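PDB 2WTB: peroxisomal fatty acid beta-oxidation multifunctional protein MFP2 from Arabidopsis thaliana, which catalyses the hydration of long-chain enoyl-CoAs and the dehydrogenation of 3-hydroxyacyl-CoAs in peroxisomal fatty acid beta-oxidation during seed germination. Local coordinates for residues A[448-452]-A[496-500]; A[430-434]-A[463-467]; A[458-464]-A[485-491]; A[392-398]-A[420-426]. Residue numbers count along the deposited sequence, not the author numbering.

The four contacts illustrate how one sheet is assembled and joined to a helical domain. Interactions 4 and 3 are each a pair of parallel strands in the same eight-stranded sheet, their centres about 15 Å apart, with strand 445-450 between them. Interaction 1 joins that strand and the loop after it to the start of helix 498-514 and the residues before it; it lies about 8 Å (centres) from interaction 3, to which it is bonded through His449 N and Glu461 O, 2.8 Å apart. Interaction 2 continues strand 459-464 of interaction 3 beyond the sheet, and its Val463 packs on Phe496 of interaction 1. All four lie away from the predicted hydratase active-site residues Glu119 and Glu139.

Interaction 1 of 4, residues A[448-452]-A[496-500]; sequences AHFFS and FAVNR
In 448-452 against 496-500, side chains, not backbone bonds, make the joint between a sheet and a helical domain. Segment 448-452 is extended and passes from strand 445-450 into a loop; 496-500 is a loop that turns into the first turn of helix 498-514, with Phe496 at positive phi (46°/-113°). The backbones stay well apart, CA to CA 9.3 Å for His449 and Phe496 and 9.9 Å for Phe451 and Val498, and no hydrogen bond joins them. Some 216 Å² is buried. The aromatic contact is T-shaped: Phe496 (chi1 m) turns its ring edge to one face of the His449 ring (chi1 t), centroids 5.2 Å apart, planes at 70°, with His449 CD2 3.8 Å from Phe496 CE2. Apolar packing brings Phe451 CZ (chi1 m) to 3.5 Å from Val498 CG2 (chi1 t). Asn499 (chi1 m) lies close to both rings in van der Waals contact: its ND2 is at the Phe451 ring edge, 4.0 Å from CE2, while its OD1 is 4.1 Å from His449 CE1. Polar tethers come from nearby: Glu461 OE2 accepts from the amides of Ala497 and Val498, and Ser428 OG bonds His449 NE2. Such a seam, from sheet to first helix, is the junction of the NAD-binding Rossmann-type domain with the helical C-terminal domain in 3-hydroxyacyl-CoA dehydrogenases.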
loop_
_atom_site.group_PDB
_atom_site.type_symbol
_atom_site.label_atom_id
_atom_site.label_comp_id
_atom_site.label_asym_id
_atom_site.label_seq_id
_atom_site.Cartn_x
_atom_site.Cartn_y
_atom_site.Cartn_z
ATOM N N ALA A 448 14.640 6.959 12.809
ATOM C CA ALA A 448 14.087 6.960 11.461
ATOM C C ALA A 448 14.586 5.726 10.717
ATOM O O ALA A 448 15.604 5.768 10.026
ATOM C CB ALA A 448 14.476 8.232 10.726
ATOM N N HIS A 449 13.864 4.621 10.873
ATOM C CA HIS A 449 14.323 3.336 10.366
ATOM C C HIS A 449 13.789 3.044 8.971
ATOM O O HIS A 449 12.582 2.916 8.772
ATOM C CB HIS A 449 13.929 2.215 11.329
ATOM C CG HIS A 449 14.586 0.906 11.029
ATOM N ND1 HIS A 449 13.884 -0.195 10.588
ATOM C CD2 HIS A 449 15.882 0.523 11.099
ATOM C CE1 HIS A 449 14.720 -1.202 10.406
ATOM N NE2 HIS A 449 15.939 -0.793 10.707
ATOM N N PHE A 450 14.700 2.945 8.007
ATOM C CA PHE A 450 14.334 2.653 6.626
ATOM C C PHE A 450 14.711 1.224 6.257
ATOM O O PHE A 450 15.542 0.597 6.914
ATOM C CB PHE A 450 15.028 3.617 5.663
ATOM C CG PHE A 450 14.540 5.033 5.755
ATOM C CD1 PHE A 450 14.995 5.875 6.759
ATOM C CD2 PHE A 450 13.642 5.530 4.825
ATOM C CE1 PHE A 450 14.555 7.183 6.838
ATOM C CE2 PHE A 450 13.198 6.838 4.900
ATOM C CZ PHE A 450 13.655 7.665 5.908
ATOM N N PHE A 451 14.100 0.719 5.195
ATOM C CA PHE A 451 14.426 -0.607 4.694
ATOM C C PHE A 451 14.991 -0.498 3.286
ATOM O O PHE A 451 14.394 0.135 2.416
ATOM C CB PHE A 451 13.188 -1.504 4.718
ATOM C CG PHE A 451 12.555 -1.619 6.074
ATOM C CD1 PHE A 451 11.719 -0.621 6.550
ATOM C CD2 PHE A 451 12.801 -2.721 6.878
ATOM C CE1 PHE A 451 11.137 -0.721 7.798
ATOM C CE2 PHE A 451 12.220 -2.830 8.130
ATOM C CZ PHE A 451 11.388 -1.827 8.590
ATOM N N SER A 452 16.153 -1.105 3.069
ATOM C CA SER A 452 16.802 -1.066 1.765
ATOM C C SER A 452 15.993 -1.852 0.738
ATOM O O SER A 452 15.492 -2.935 1.040
ATOM C CB SER A 452 18.222 -1.627 1.861
ATOM O OG SER A 452 18.887 -1.549 0.612
ATOM N N PHE A 496 12.849 -3.345 17.111
ATOM C CA PHE A 496 11.634 -2.542 17.006
ATOM C C PHE A 496 10.392 -3.397 16.748
ATOM O O PHE A 496 9.981 -4.181 17.605
ATOM C CB PHE A 496 11.789 -1.477 15.919
ATOM C CG PHE A 496 13.118 -0.778 15.944
ATOM C CD1 PHE A 496 13.637 -0.291 17.133
ATOM C CD2 PHE A 496 13.845 -0.600 14.779
ATOM C CE1 PHE A 496 14.860 0.354 17.161
ATOM C CE2 PHE A 496 15.070 0.046 14.800
ATOM C CZ PHE A 496 15.578 0.522 15.994
ATOM N N ALA A 497 9.800 -3.249 15.566
ATOM C CA ALA A 497 8.584 -3.985 15.225
ATOM C C ALA A 497 8.784 -4.977 14.080
ATOM O O ALA A 497 8.558 -6.173 14.243
ATOM C CB ALA A 497 7.454 -3.023 14.894
ATOM N N VAL A 498 9.206 -4.470 12.926
ATOM C CA VAL A 498 9.307 -5.283 11.715
ATOM C C VAL A 498 10.292 -6.445 11.844
ATOM O O VAL A 498 9.912 -7.607 11.708
ATOM C CB VAL A 498 9.694 -4.424 10.497
ATOM C CG1 VAL A 498 9.821 -5.293 9.257
ATOM C CG2 VAL A 498 8.670 -3.322 10.284
ATOM N N ASN A 499 11.556 -6.128 12.101
ATOM C CA ASN A 499 12.590 -7.150 12.207
ATOM C C ASN A 499 12.391 -8.099 13.384
ATOM O O ASN A 499 12.625 -9.298 13.264
ATOM C CB ASN A 499 13.977 -6.509 12.271
ATOM C CG ASN A 499 14.391 -5.898 10.950
ATOM O OD1 ASN A 499 15.428 -5.240 10.855
ATOM N ND2 ASN A 499 13.582 -6.114 9.920
ATOM N N ARG A 500 11.962 -7.562 14.521
ATOM C CA ARG A 500 11.696 -8.394 15.690
ATOM C C ARG A 500 10.536 -9.347 15.421
ATOM O O ARG A 500 10.497 -10.462 15.934
ATOM C CB ARG A 500 11.379 -7.534 16.913
ATOM C CG ARG A 500 10.993 -8.354 18.131
ATOM C CD ARG A 500 10.494 -7.485 19.267
ATOM N NE ARG A 500 9.997 -8.296 20.376
ATOM C CZ ARG A 500 9.421 -7.799 21.464
ATOM N NH1 ARG A 500 9.268 -6.488 21.595
ATOM N NH2 ARG A 500 8.998 -8.613 22.421
#

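Interaction 2 of 4, residues A[430-434]-A[463-467]; sequences IDLNK and VRTNH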
loop_
_atom_site.group_PDB
_atom_site.type_symbol
_atom_site.label_atom_id
_atom_site.label_comp_id
_atom_site.label_asym_id
_atom_site.label_seq_id
_atom_site.Cartn_x
_atom_site.Cartn_y
_atom_site.Cartn_z
ATOM N N ILE A 430 21.116 -1.030 17.365
ATOM C CA ILE A 430 21.631 -0.332 18.536
ATOM C C ILE A 430 20.549 0.458 19.268
ATOM O O ILE A 430 19.747 1.160 18.651
ATOM C CB ILE A 430 22.806 0.597 18.166
ATOM C CG1 ILE A 430 23.926 -0.211 17.507
ATOM C CG2 ILE A 430 23.324 1.323 19.397
ATOM C CD1 ILE A 430 25.154 0.603 17.163
ATOM N N ASP A 431 20.537 0.325 20.592
ATOM C CA ASP A 431 19.594 1.030 21.452
ATOM C C ASP A 431 19.732 2.547 21.310
ATOM O O ASP A 431 20.788 3.114 21.595
ATOM C CB ASP A 431 19.814 0.605 22.907
ATOM C CG ASP A 431 19.014 1.435 23.895
ATOM O OD1 ASP A 431 18.087 2.157 23.473
ATOM O OD2 ASP A 431 19.314 1.359 25.105
ATOM N N LEU A 432 18.657 3.195 20.874
ATOM C CA LEU A 432 18.650 4.642 20.675
ATOM C C LEU A 432 19.089 5.421 21.920
ATOM O O LEU A 432 19.701 6.485 21.811
ATOM C CB LEU A 432 17.267 5.116 20.217
ATOM C CG LEU A 432 16.927 4.992 18.729
ATOM C CD1 LEU A 432 17.069 3.562 18.257
ATOM C CD2 LEU A 432 15.521 5.485 18.475
ATOM N N ASN A 433 18.779 4.890 23.097
ATOM C CA ASN A 433 19.136 5.561 24.346
ATOM C C ASN A 433 20.637 5.616 24.613
ATOM O O ASN A 433 21.118 6.515 25.305
ATOM C CB ASN A 433 18.407 4.927 25.533
ATOM C CG ASN A 433 16.962 5.366 25.622
ATOM O OD1 ASN A 433 16.066 4.556 25.852
ATOM N ND2 ASN A 433 16.728 6.658 25.426
ATOM N N LYS A 434 21.374 4.657 24.064
ATOM C CA LYS A 434 22.819 4.613 24.255
ATOM C C LYS A 434 23.546 5.513 23.260
ATOM O O LYS A 434 24.654 5.979 23.524
ATOM C CB LYS A 434 23.335 3.175 24.163
ATOM C CG LYS A 434 22.971 2.322 25.364
ATOM C CD LYS A 434 23.464 0.897 25.205
ATOM C CE LYS A 434 22.990 0.022 26.353
ATOM N NZ LYS A 434 23.398 -1.399 26.169
ATOM N N VAL A 463 10.944 5.229 15.311
ATOM C CA VAL A 463 11.215 4.643 16.619
ATOM C C VAL A 463 11.298 5.712 17.704
ATOM O O VAL A 463 12.242 6.501 17.743
ATOM C CB VAL A 463 12.522 3.828 16.611
ATOM C CG1 VAL A 463 12.745 3.177 17.963
ATOM C CG2 VAL A 463 12.486 2.778 15.510
ATOM N N ARG A 464 10.303 5.728 18.585
ATOM C CA ARG A 464 10.261 6.689 19.680
ATOM C C ARG A 464 10.899 6.083 20.923
ATOM O O ARG A 464 10.931 4.867 21.080
ATOM C CB ARG A 464 8.812 7.068 19.996
ATOM C CG ARG A 464 8.161 6.125 20.994
ATOM C CD ARG A 464 6.723 5.795 20.635
ATOM N NE ARG A 464 5.776 6.765 21.167
ATOM C CZ ARG A 464 4.529 6.465 21.512
ATOM N NH1 ARG A 464 4.092 5.221 21.388
ATOM N NH2 ARG A 464 3.723 7.405 21.990
ATOM N N THR A 465 11.406 6.933 21.806
ATOM C CA THR A 465 11.898 6.471 23.095
ATOM C C THR A 465 10.960 6.980 24.174
ATOM O O THR A 465 9.906 7.538 23.869
ATOM C CB THR A 465 13.316 6.978 23.387
ATOM O OG1 THR A 465 14.114 6.887 22.201
ATOM C CG2 THR A 465 13.956 6.144 24.476
ATOM N N ASN A 466 11.339 6.781 25.432
ATOM C CA ASN A 466 10.606 7.351 26.552
ATOM C C ASN A 466 10.807 8.859 26.588
ATOM O O ASN A 466 10.050 9.583 27.232
ATOM C CB ASN A 466 11.089 6.749 27.871
ATOM C CG ASN A 466 11.100 5.237 27.853
ATOM O OD1 ASN A 466 12.079 4.607 28.261
ATOM N ND2 ASN A 466 10.010 4.642 27.378
ATOM N N HIS A 467 11.836 9.323 25.886
ATOM C CA HIS A 467 12.224 10.728 25.931
ATOM C C HIS A 467 11.841 11.496 24.667
ATOM O O HIS A 467 11.643 12.709 24.709
ATOM C CB HIS A 467 13.726 10.848 26.192
ATOM C CG HIS A 467 14.192 10.064 27.378
ATOM N ND1 HIS A 467 14.101 10.542 28.669
ATOM C CD2 HIS A 467 14.745 8.832 27.473
ATOM C CE1 HIS A 467 14.579 9.639 29.505
ATOM N NE2 HIS A 467 14.979 8.592 28.805
#
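A helix start meets the exit of a strand: 430-434 leaves a loop and enters the short helix 432-435, while 463-467 leaves strand 459-464 for a loop. Their backbones approach most closely at Asn433 and Thr465, whose CA atoms are 7.4 Å apart; no hydrogen bond joins the segments, and 224 Å² is buried between them. The helix start is capped within its own segment. Asp431 is the N-cap, its OD1 accepting from Asn433 N at 2.8 Å, and Lys434 N donates to Asp431 O at 3.0 Å to close the first turn; the same Asp431 OD1 also receives Asn492 ND2. This is a connection within the NAD-binding domain of the dehydrogenase part, where the loop and helix after strand 422-425 pack against the end of a strand further along the sheet. Leu432 supplies the inner, apolar half of the contact: its CD2 lies 3.6 Å from Val463 CG1 and 3.5 Å from Val463 O, and its CB is 4.1 Å from Thr465 OG1. Toward solvent, the Asn433 amide stands unusually close to the Thr465 methyl, ND2 and OD1 each 3.0 Å from Thr465 CG2, shorter than ordinary van der Waals contact. Asn433 ND2 also lies at the edge of the His467 ring, near its plane, 3.6 Å from His467 CD2.

Interaction 3 of 4, residues A[458-464]-A[485-491]; sequences PLLEIVR and KTPVVVG
Six backbone hydrogen bonds zip 458-464 to 485-491 in parallel, the two strands of a beta-alpha-beta unit whose helix is 470-482. They alternate in direction: Thr486 N to Pro458 O (2.7 Å), Leu460 N to Thr486 O (3.2 Å), Val488 N to Leu460 O (3.0 Å), Ile462 N to Val488 O (2.9 Å), Val490 N to Ile462 O (2.8 Å) and Arg464 N to Val490 O (2.9 Å). Both strands are extended, paired Leu459 with Thr486 through Val463 with Val490, and cross at -34° with axes 4.6 Å apart. Leu459, Glu461, Val463, Thr486, Val488 and Val490 share one face; Glu461 OE2 there accepts from Val498 N. Leu460, Ile462, Pro487 and Val489 occupy the other, where Leu477 of the crossover helix packs on the last three. Ile462 (m, t) sets CB 4.2 Å from Val489 CG2 (chi1 t). Across the first face, Val463 (chi1 t) and Val490 (chi1 m) bring their CG2 atoms to 3.8 Å.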
loop_
_atom_site.group_PDB
_atom_site.type_symbol
_atom_site.label_atom_id
_atom_site.label_comp_id
_atom_site.label_asym_id
_atom_site.label_seq_id
_atom_site.Cartn_x
_atom_site.Cartn_y
_atom_site.Cartn_z
ATOM N N PRO A 458 8.393 1.088 0.860
ATOM C CA PRO A 458 7.363 2.075 1.202
ATOM C C PRO A 458 7.264 2.333 2.701
ATOM O O PRO A 458 6.697 3.344 3.111
ATOM C CB PRO A 458 6.065 1.414 0.713
ATOM C CG PRO A 458 6.477 0.128 0.030
ATOM C CD PRO A 458 7.807 -0.230 0.585
ATOM N N LEU A 459 7.807 1.428 3.506
ATOM C CA LEU A 459 7.654 1.515 4.952
ATOM C C LEU A 459 8.715 2.389 5.605
ATOM O O LEU A 459 9.846 2.483 5.127
ATOM C CB LEU A 459 7.682 0.124 5.584
ATOM C CG LEU A 459 7.274 0.059 7.056
ATOM C CD1 LEU A 459 5.772 0.260 7.192
ATOM C CD2 LEU A 459 7.698 -1.261 7.674
ATOM N N LEU A 460 8.328 3.025 6.706
ATOM C CA LEU A 460 9.250 3.785 7.532
ATOM C C LEU A 460 8.905 3.570 8.997
ATOM O O LEU A 460 7.789 3.856 9.427
ATOM C CB LEU A 460 9.178 5.275 7.200
ATOM C CG LEU A 460 9.854 6.199 8.214
ATOM C CD1 LEU A 460 11.324 5.827 8.391
ATOM C CD2 LEU A 460 9.705 7.657 7.805
ATOM N N GLU A 461 9.862 3.054 9.758
ATOM C CA GLU A 461 9.670 2.871 11.188
ATOM C C GLU A 461 10.158 4.090 11.960
ATOM O O GLU A 461 11.356 4.359 12.012
ATOM C CB GLU A 461 10.403 1.624 11.683
ATOM C CG GLU A 461 9.568 0.358 11.680
ATOM C CD GLU A 461 10.286 -0.809 12.344
ATOM O OE1 GLU A 461 11.537 -0.819 12.346
ATOM O OE2 GLU A 461 9.599 -1.714 12.865
ATOM N N ILE A 462 9.223 4.830 12.544
ATOM C CA ILE A 462 9.571 5.923 13.444
ATOM C C ILE A 462 9.706 5.361 14.850
ATOM O O ILE A 462 8.709 5.036 15.495
ATOM C CB ILE A 462 8.505 7.034 13.433
ATOM C CG1 ILE A 462 8.452 7.707 12.063
ATOM C CG2 ILE A 462 8.796 8.065 14.505
ATOM C CD1 ILE A 462 7.399 8.778 11.961
ATOM N N VAL A 463 10.944 5.229 15.311
ATOM C CA VAL A 463 11.215 4.643 16.619
ATOM C C VAL A 463 11.298 5.712 17.704
ATOM O O VAL A 463 12.242 6.501 17.743
ATOM C CB VAL A 463 12.522 3.828 16.611
ATOM C CG1 VAL A 463 12.745 3.177 17.963
ATOM C CG2 VAL A 463 12.486 2.778 15.510
ATOM N N ARG A 464 10.303 5.728 18.585
ATOM C CA ARG A 464 10.261 6.689 19.680
ATOM C C ARG A 464 10.899 6.083 20.923
ATOM O O ARG A 464 10.931 4.867 21.080
ATOM C CB ARG A 464 8.812 7.068 19.996
ATOM C CG ARG A 464 8.161 6.125 20.994
ATOM C CD ARG A 464 6.723 5.795 20.635
ATOM N NE ARG A 464 5.776 6.765 21.167
ATOM C CZ ARG A 464 4.529 6.465 21.512
ATOM N NH1 ARG A 464 4.092 5.221 21.388
ATOM N NH2 ARG A 464 3.723 7.405 21.990
ATOM N N LYS A 485 6.052 7.658 1.887
ATOM C CA LYS A 485 6.273 6.503 2.745
ATOM C C LYS A 485 5.050 6.272 3.623
ATOM O O LYS A 485 4.244 7.181 3.827
ATOM C CB LYS A 485 7.502 6.724 3.630
ATOM C CG LYS A 485 8.830 6.681 2.895
ATOM C CD LYS A 485 9.407 5.279 2.893
ATOM C CE LYS A 485 10.816 5.264 2.325
ATOM N NZ LYS A 485 10.831 5.501 0.854
ATOM N N THR A 486 4.913 5.054 4.136
ATOM C CA THR A 486 3.874 4.745 5.112
ATOM C C THR A 486 4.512 4.523 6.477
ATOM O O THR A 486 5.149 3.497 6.712
ATOM C CB THR A 486 3.053 3.512 4.711
ATOM O OG1 THR A 486 2.213 3.841 3.599
ATOM C CG2 THR A 486 2.180 3.047 5.869
ATOM N N PRO A 487 4.349 5.501 7.379
ATOM C CA PRO A 487 5.008 5.495 8.684
ATOM C C PRO A 487 4.232 4.706 9.720
ATOM O O PRO A 487 3.006 4.791 9.768
ATOM C CB PRO A 487 5.002 6.978 9.090
ATOM C CG PRO A 487 4.407 7.734 7.920
ATOM C CD PRO A 487 3.594 6.743 7.165
ATOM N N VAL A 488 4.951 3.938 10.531
ATOM C CA VAL A 488 4.401 3.401 11.765
ATOM C C VAL A 488 5.280 3.868 12.919
ATOM O O VAL A 488 6.507 3.872 12.810
ATOM C CB VAL A 488 4.322 1.860 11.752
ATOM C CG1 VAL A 488 3.192 1.400 10.852
ATOM C CG2 VAL A 488 5.647 1.259 11.315
ATOM N N VAL A 489 4.653 4.283 14.014
ATOM C CA VAL A 489 5.396 4.753 15.178
ATOM C C VAL A 489 5.582 3.625 16.182
ATOM O O VAL A 489 4.648 3.247 16.886
ATOM C CB VAL A 489 4.692 5.945 15.861
ATOM C CG1 VAL A 489 5.440 6.348 17.121
ATOM C CG2 VAL A 489 4.585 7.121 14.899
ATOM N N VAL A 490 6.795 3.089 16.243
ATOM C CA VAL A 490 7.079 1.960 17.121
ATOM C C VAL A 490 7.977 2.365 18.285
ATOM O O VAL A 490 8.610 3.422 18.256
ATOM C CB VAL A 490 7.719 0.785 16.348
ATOM C CG1 VAL A 490 6.794 0.323 15.235
ATOM C CG2 VAL A 490 9.079 1.185 15.788
ATOM N N GLY A 491 8.022 1.515 19.308
ATOM C CA GLY A 491 8.791 1.797 20.506
ATOM C C GLY A 491 10.210 1.274 20.431
ATOM O O GLY A 491 10.534 0.451 19.575
#

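Interaction 4 of 4, residues A[392-398]-A[420-426]; sequences VDMVIEA and HCILASN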
loop_
_atom_site.group_PDB
_atom_site.type_symbol
_atom_site.label_atom_id
_atom_site.label_comp_id
_atom_site.label_asym_id
_atom_site.label_seq_id
_atom_site.Cartn_x
_atom_site.Cartn_y
_atom_site.Cartn_z
ATOM N N VAL A 392 20.789 23.162 9.443
ATOM C CA VAL A 392 20.007 21.946 9.227
ATOM C C VAL A 392 18.841 21.809 10.204
ATOM O O VAL A 392 18.986 22.060 11.399
ATOM C CB VAL A 392 20.889 20.686 9.312
ATOM C CG1 VAL A 392 20.103 19.464 8.872
ATOM C CG2 VAL A 392 22.130 20.852 8.457
ATOM N N ASP A 393 17.688 21.400 9.681
ATOM C CA ASP A 393 16.479 21.244 10.486
ATOM C C ASP A 393 16.284 19.809 10.971
ATOM O O ASP A 393 15.531 19.564 11.913
ATOM C CB ASP A 393 15.249 21.699 9.697
ATOM C CG ASP A 393 15.245 23.194 9.437
ATOM O OD1 ASP A 393 15.999 23.919 10.121
ATOM O OD2 ASP A 393 14.485 23.644 8.553
ATOM N N MET A 394 16.961 18.867 10.321
ATOM C CA MET A 394 16.893 17.462 10.710
ATOM C C MET A 394 18.095 16.664 10.222
ATOM O O MET A 394 18.504 16.784 9.068
ATOM C CB MET A 394 15.617 16.807 10.189
ATOM C CG MET A 394 15.602 15.302 10.398
ATOM S SD MET A 394 14.162 14.485 9.699
ATOM C CE MET A 394 14.511 12.789 10.154
ATOM N N VAL A 395 18.641 15.836 11.104
ATOM C CA VAL A 395 19.781 14.997 10.766
ATOM C C VAL A 395 19.416 13.520 10.858
ATOM O O VAL A 395 18.725 13.097 11.787
ATOM C CB VAL A 395 20.969 15.260 11.706
ATOM C CG1 VAL A 395 22.088 14.262 11.437
ATOM C CG2 VAL A 395 21.465 16.686 11.551
ATOM N N ILE A 396 19.877 12.743 9.883
ATOM C CA ILE A 396 19.708 11.298 9.907
ATOM C C ILE A 396 21.065 10.619 9.777
ATOM O O ILE A 396 21.738 10.746 8.755
ATOM C CB ILE A 396 18.793 10.809 8.770
ATOM C CG1 ILE A 396 17.432 11.504 8.838
ATOM C CG2 ILE A 396 18.629 9.296 8.832
ATOM C CD1 ILE A 396 16.462 11.056 7.759
ATOM N N GLU A 397 21.467 9.905 10.821
ATOM C CA GLU A 397 22.745 9.207 10.816
ATOM C C GLU A 397 22.588 7.776 10.308
ATOM O O GLU A 397 21.777 7.010 10.828
ATOM C CB GLU A 397 23.365 9.224 12.215
ATOM C CG GLU A 397 24.473 8.209 12.422
ATOM C CD GLU A 397 23.944 6.861 12.861
ATOM O OE1 GLU A 397 23.084 6.832 13.767
ATOM O OE2 GLU A 397 24.390 5.833 12.304
ATOM N N ALA A 398 23.362 7.425 9.285
ATOM C CA ALA A 398 23.311 6.088 8.699
ATOM C C ALA A 398 24.705 5.479 8.594
ATOM O O ALA A 398 25.125 5.034 7.524
ATOM C CB ALA A 398 22.642 6.129 7.333
ATOM N N HIS A 420 16.916 23.259 17.729
ATOM C CA HIS A 420 15.626 22.700 17.346
ATOM C C HIS A 420 15.792 21.494 16.429
ATOM O O HIS A 420 14.843 20.749 16.187
ATOM C CB HIS A 420 14.796 23.761 16.627
ATOM C CG HIS A 420 15.346 24.152 15.291
ATOM N ND1 HIS A 420 16.354 25.081 15.142
ATOM C CD2 HIS A 420 15.032 23.735 14.042
ATOM C CE1 HIS A 420 16.634 25.223 13.860
ATOM N NE2 HIS A 420 15.847 24.416 13.170
ATOM N N CYS A 421 17.005 21.311 15.918
ATOM C CA CYS A 421 17.280 20.276 14.925
ATOM C C CYS A 421 16.992 18.871 15.444
ATOM O O CYS A 421 17.381 18.518 16.558
ATOM C CB CYS A 421 18.730 20.372 14.456
ATOM S SG CYS A 421 19.146 19.239 13.132
ATOM N N ILE A 422 16.311 18.072 14.628
ATOM C CA ILE A 422 15.978 16.699 14.998
ATOM C C ILE A 422 17.188 15.779 14.860
ATOM O O ILE A 422 17.860 15.773 13.829
ATOM C CB ILE A 422 14.812 16.154 14.152
ATOM C CG1 ILE A 422 13.529 16.926 14.466
ATOM C CG2 ILE A 422 14.617 14.669 14.406
ATOM C CD1 ILE A 422 12.368 16.571 13.575
ATOM N N LEU A 423 17.465 15.011 15.909
ATOM C CA LEU A 423 18.613 14.111 15.923
ATOM C C LEU A 423 18.185 12.667 15.673
ATOM O O LEU A 423 18.146 11.847 16.591
ATOM C CB LEU A 423 19.369 14.229 17.250
ATOM C CG LEU A 423 20.378 15.376 17.381
ATOM C CD1 LEU A 423 19.956 16.600 16.579
ATOM C CD2 LEU A 423 20.606 15.738 18.845
ATOM N N ALA A 424 17.867 12.367 14.418
ATOM C CA ALA A 424 17.340 11.061 14.052
ATOM C C ALA A 424 18.443 10.091 13.640
ATOM O O ALA A 424 19.475 10.498 13.103
ATOM C CB ALA A 424 16.313 11.203 12.938
ATOM N N SER A 425 18.214 8.807 13.896
ATOM C CA SER A 425 19.169 7.768 13.528
ATOM C C SER A 425 18.509 6.634 12.755
ATOM O O SER A 425 17.384 6.234 13.051
ATOM C CB SER A 425 19.863 7.206 14.768
ATOM O OG SER A 425 20.545 6.006 14.457
ATOM N N ASN A 426 19.229 6.121 11.764
ATOM C CA ASN A 426 18.762 5.009 10.950
ATOM C C ASN A 426 19.251 3.675 11.519
ATOM O O ASN A 426 19.184 2.637 10.858
ATOM C CB ASN A 426 19.237 5.193 9.505
ATOM C CG ASN A 426 18.918 4.002 8.620
ATOM O OD1 ASN A 426 17.759 3.610 8.476
ATOM N ND2 ASN A 426 19.949 3.422 8.018
#
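Between the parallel strands of 392-398 and 420-426 run five backbone hydrogen bonds: Ile422 N to Asp393 O (3.2 Å), Val395 N to Ile422 O (2.8 Å), Ala424 N to Val395 O (2.9 Å, bent to 136°), Glu397 N to Ala424 O (3.1 Å) and Asn426 N to Glu397 O (2.9 Å). The other edge of 392-398 bonds to strand 315-318, Met394 and Ile396 with Ala316, Ile396 and Ala398 with Ile318; Cys421 O accepts from Arg444 NH1. Side chains add a bond at each end. His420 NE2 donates to Asp393 OD1 at 3.1 Å, a His-carboxylate bond, while Asp393 OD2 accepts from Lys313 N. At the other end Ser425 OG gives its proton to Glu397 OE1 at 2.8 Å and accepts from Thr427 N; Glu397 OE2 takes Val399 N and forms a salt bridge with Lys406. Asn426 OD1 accepts from Phe450 N. Between these ends the fill is apolar, with Met394 CE 3.7 Å from Ala424 CB and Val395 CG2 3.8 Å from Cys421 SG. The unit is a beta-alpha-beta crossover of the Rossmann-type NAD-binding domain: strand 422-425 borders 445-450, and the connecting helix 403-416 packs Phe410 on Glu397, Leu423 and Ser425.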